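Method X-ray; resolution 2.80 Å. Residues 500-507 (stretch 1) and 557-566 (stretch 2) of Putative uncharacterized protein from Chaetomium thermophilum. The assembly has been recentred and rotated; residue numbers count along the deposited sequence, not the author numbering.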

# COMPACT_ATOMS: atom_id res chain seq x y z
N PRO A 500 -3.26 -5.41 36.58
CA PRO A 500 -4.67 -5.17 36.93
C PRO A 500 -4.84 -4.60 38.32
O PRO A 500 -5.88 -4.00 38.61
N GLU A 501 -3.85 -4.76 39.20
CA GLU A 501 -3.98 -4.39 40.60
C GLU A 501 -3.60 -2.94 40.87
O GLU A 501 -4.15 -2.33 41.78
N HIS A 502 -2.67 -2.38 40.10
CA HIS A 502 -2.35 -0.96 40.22
C HIS A 502 -3.38 -0.08 39.54
O HIS A 502 -3.53 1.09 39.91
N MET A 503 -4.10 -0.61 38.54
CA MET A 503 -5.12 0.16 37.84
C MET A 503 -6.32 0.43 38.74
O MET A 503 -6.83 1.55 38.78
N VAL A 504 -6.78 -0.59 39.46
CA VAL A 504 -7.96 -0.48 40.30
C VAL A 504 -7.56 -0.01 41.69
O VAL A 504 -8.37 -0.07 42.63
N ALA A 505 -6.33 0.45 41.84
CA ALA A 505 -5.84 0.88 43.14
C ALA A 505 -6.69 2.02 43.69
O ALA A 505 -7.27 2.82 42.94
N TRP A 506 -6.77 2.08 45.02
CA TRP A 506 -7.61 3.08 45.68
C TRP A 506 -7.16 4.50 45.35
O TRP A 506 -7.99 5.41 45.26
N THR A 507 -5.86 4.71 45.18
CA THR A 507 -5.32 6.03 44.84
C THR A 507 -4.82 6.09 43.40
O THR A 507 -3.96 6.92 43.08
N GLU A 557 -2.13 -10.21 51.22
CA GLU A 557 -2.34 -8.77 51.34
C GLU A 557 -3.04 -8.21 50.11
O GLU A 557 -3.95 -7.38 50.23
N ARG A 558 -2.62 -8.64 48.92
CA ARG A 558 -3.30 -8.22 47.70
C ARG A 558 -4.79 -8.50 47.78
O ARG A 558 -5.62 -7.63 47.50
N ASP A 559 -5.16 -9.72 48.17
CA ASP A 559 -6.56 -10.10 48.24
C ASP A 559 -7.31 -9.26 49.27
O ASP A 559 -8.48 -8.91 49.07
N GLN A 560 -6.66 -8.94 50.39
CA GLN A 560 -7.31 -8.13 51.41
C GLN A 560 -7.59 -6.72 50.90
O GLN A 560 -8.70 -6.20 51.03
N GLU A 561 -6.57 -6.08 50.30
CA GLU A 561 -6.79 -4.78 49.69
C GLU A 561 -7.91 -4.83 48.66
O GLU A 561 -8.76 -3.94 48.61
N LEU A 562 -7.94 -5.89 47.84
CA LEU A 562 -9.01 -6.02 46.86
C LEU A 562 -10.37 -6.17 47.53
O LEU A 562 -11.38 -5.71 46.99
N GLY A 563 -10.42 -6.80 48.71
CA GLY A 563 -11.67 -6.87 49.44
C GLY A 563 -12.12 -5.51 49.95
O GLY A 563 -13.30 -5.17 49.88
N ARG A 564 -11.18 -4.72 50.46
CA ARG A 564 -11.51 -3.36 50.87
C ARG A 564 -12.05 -2.57 49.68
O ARG A 564 -13.08 -1.89 49.80
N LEU A 565 -11.38 -2.64 48.54
CA LEU A 565 -11.88 -1.98 47.34
C LEU A 565 -13.27 -2.49 46.98
O LEU A 565 -14.11 -1.72 46.50
N ALA A 566 -13.53 -3.78 47.19
CA ALA A 566 -14.84 -4.33 46.88
C ALA A 566 -15.92 -3.68 47.74
O ALA A 566 -16.93 -3.19 47.23

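Packing of the stretch 500-507 against the helix 557-566, a small contact (272 Å² buried, both sides summed) without a hydrogen bond or salt bridge across it. Leu565 contributes most. Its CA-to-CB bond points sideways, but the m,t rotamer (chi1 -73°, chi2 166°) brings its end nearer: Leu565 CD1 lies 3.2 Å from Val504 O and 4.3 Å from Val504 CG2, while Leu565 CD2 lies 3.6 Å from Trp506 CE3, approaching the indole obliquely. One leucine thus fits between the valine and the tryptophan. Leu562, one turn earlier, repeats the m,t rotamer (chi1 -75°, chi2 167°) and sets CD2 4.2 Å from Val504 CG2. Val504, chi1 m, is the first residue to leave helical phi/psi; its CG2 meets both leucines. Trp506 points toward the helix with chi1 t (-177°), and its CB lies 4.1 Å from Glu561 OE2. Glu561 (t,p) also points inward, yet its charge is paired within its own helix, OE1 lying 3.1 Å from Arg564 NH1 in a salt bridge whose hydrogen bond is weak. At the other end, the CA-to-CB bonds of Glu501 (p,t) and Arg558 (t,t,p) each point toward the other stretch, but Glu501 OE1 meets aliphatic Arg558 CD at 3.2 Å. The guanidinium instead turns to Asp559, with Asp559 OD1 3.2 Å from Arg558 NE and 3.0 Å from Arg558 NH2, both hydrogen bonds.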

# COMPACT_ATOMS: atom_id res chain seq x y z
CB PRO A 500 -5.31 -6.55 36.80
CG PRO A 500 -4.35 -7.38 36.02
CD PRO A 500 -3.00 -6.84 36.34
CB GLU A 501 -3.13 -5.33 41.47
CG GLU A 501 -1.68 -5.53 41.00
CD GLU A 501 -1.02 -6.74 41.64
OE1 GLU A 501 -1.56 -7.25 42.64
OE2 GLU A 501 0.03 -7.18 41.12
CB HIS A 502 -0.96 -0.67 39.65
CG HIS A 502 0.16 -1.25 40.46
ND1 HIS A 502 0.43 -2.60 40.50
CD2 HIS A 502 1.08 -0.65 41.25
CE1 HIS A 502 1.47 -2.81 41.29
NE2 HIS A 502 1.88 -1.65 41.76
CB MET A 503 -5.56 -0.57 36.58
CG MET A 503 -4.46 -0.76 35.55
SD MET A 503 -4.06 0.75 34.67
CE MET A 503 -5.56 1.03 33.75
CB VAL A 504 -8.73 -1.81 40.36
CG1 VAL A 504 -9.14 -2.25 38.96
CG2 VAL A 504 -7.89 -2.89 41.04
CB ALA A 505 -4.38 1.33 43.04
CB TRP A 506 -7.59 2.85 47.19
CG TRP A 506 -8.46 3.79 47.96
CD1 TRP A 506 -8.08 4.63 48.95
CD2 TRP A 506 -9.87 3.98 47.79
NE1 TRP A 506 -9.16 5.33 49.42
CE2 TRP A 506 -10.28 4.95 48.72
CE3 TRP A 506 -10.82 3.41 46.94
CZ2 TRP A 506 -11.60 5.37 48.82
CZ3 TRP A 506 -12.13 3.83 47.04
CH2 TRP A 506 -12.51 4.80 47.98
CB THR A 507 -4.18 6.40 45.80
OG1 THR A 507 -3.09 5.48 45.63
CG2 THR A 507 -4.66 6.35 47.24
CB GLU A 557 -1.01 -8.06 51.58
CG GLU A 557 -1.15 -6.58 51.90
CD GLU A 557 -2.00 -6.33 53.13
OE1 GLU A 557 -1.94 -7.15 54.08
OE2 GLU A 557 -2.74 -5.32 53.15
CB ARG A 558 -2.68 -8.95 46.50
CG ARG A 558 -3.29 -8.59 45.15
CD ARG A 558 -3.01 -9.67 44.12
NE ARG A 558 -3.62 -10.94 44.50
CZ ARG A 558 -3.29 -12.12 43.99
NH1 ARG A 558 -2.34 -12.21 43.06
NH2 ARG A 558 -3.90 -13.22 44.41
CB ASP A 559 -6.70 -11.58 48.57
CG ASP A 559 -5.98 -12.46 47.56
OD1 ASP A 559 -5.91 -12.07 46.38
OD2 ASP A 559 -5.49 -13.54 47.96
CB GLN A 560 -6.46 -8.09 52.68
CG GLN A 560 -6.22 -9.47 53.28
CD GLN A 560 -5.68 -9.41 54.69
OE1 GLN A 560 -4.96 -8.47 55.06
NE2 GLN A 560 -6.03 -10.40 55.50
CB GLU A 561 -5.49 -4.29 49.03
CG GLU A 561 -5.61 -2.97 48.30
CD GLU A 561 -6.00 -1.82 49.22
OE1 GLU A 561 -5.90 -1.99 50.45
OE2 GLU A 561 -6.41 -0.76 48.71
CB LEU A 562 -8.74 -7.22 45.94
CG LEU A 562 -7.64 -7.00 44.90
CD1 LEU A 562 -7.24 -8.33 44.27
CD2 LEU A 562 -8.11 -6.03 43.83
CB ARG A 564 -10.27 -2.67 51.45
CG ARG A 564 -9.68 -3.38 52.65
CD ARG A 564 -8.33 -2.79 53.02
NE ARG A 564 -7.53 -3.72 53.82
CZ ARG A 564 -6.23 -3.60 54.03
NH1 ARG A 564 -5.55 -2.58 53.51
NH2 ARG A 564 -5.59 -4.50 54.77
CB LEU A 565 -10.91 -2.20 46.17
CG LEU A 565 -9.60 -1.43 46.22
CD1 LEU A 565 -8.62 -1.99 45.20
CD2 LEU A 565 -9.83 0.05 45.98
CB ALA A 566 -14.83 -5.85 47.07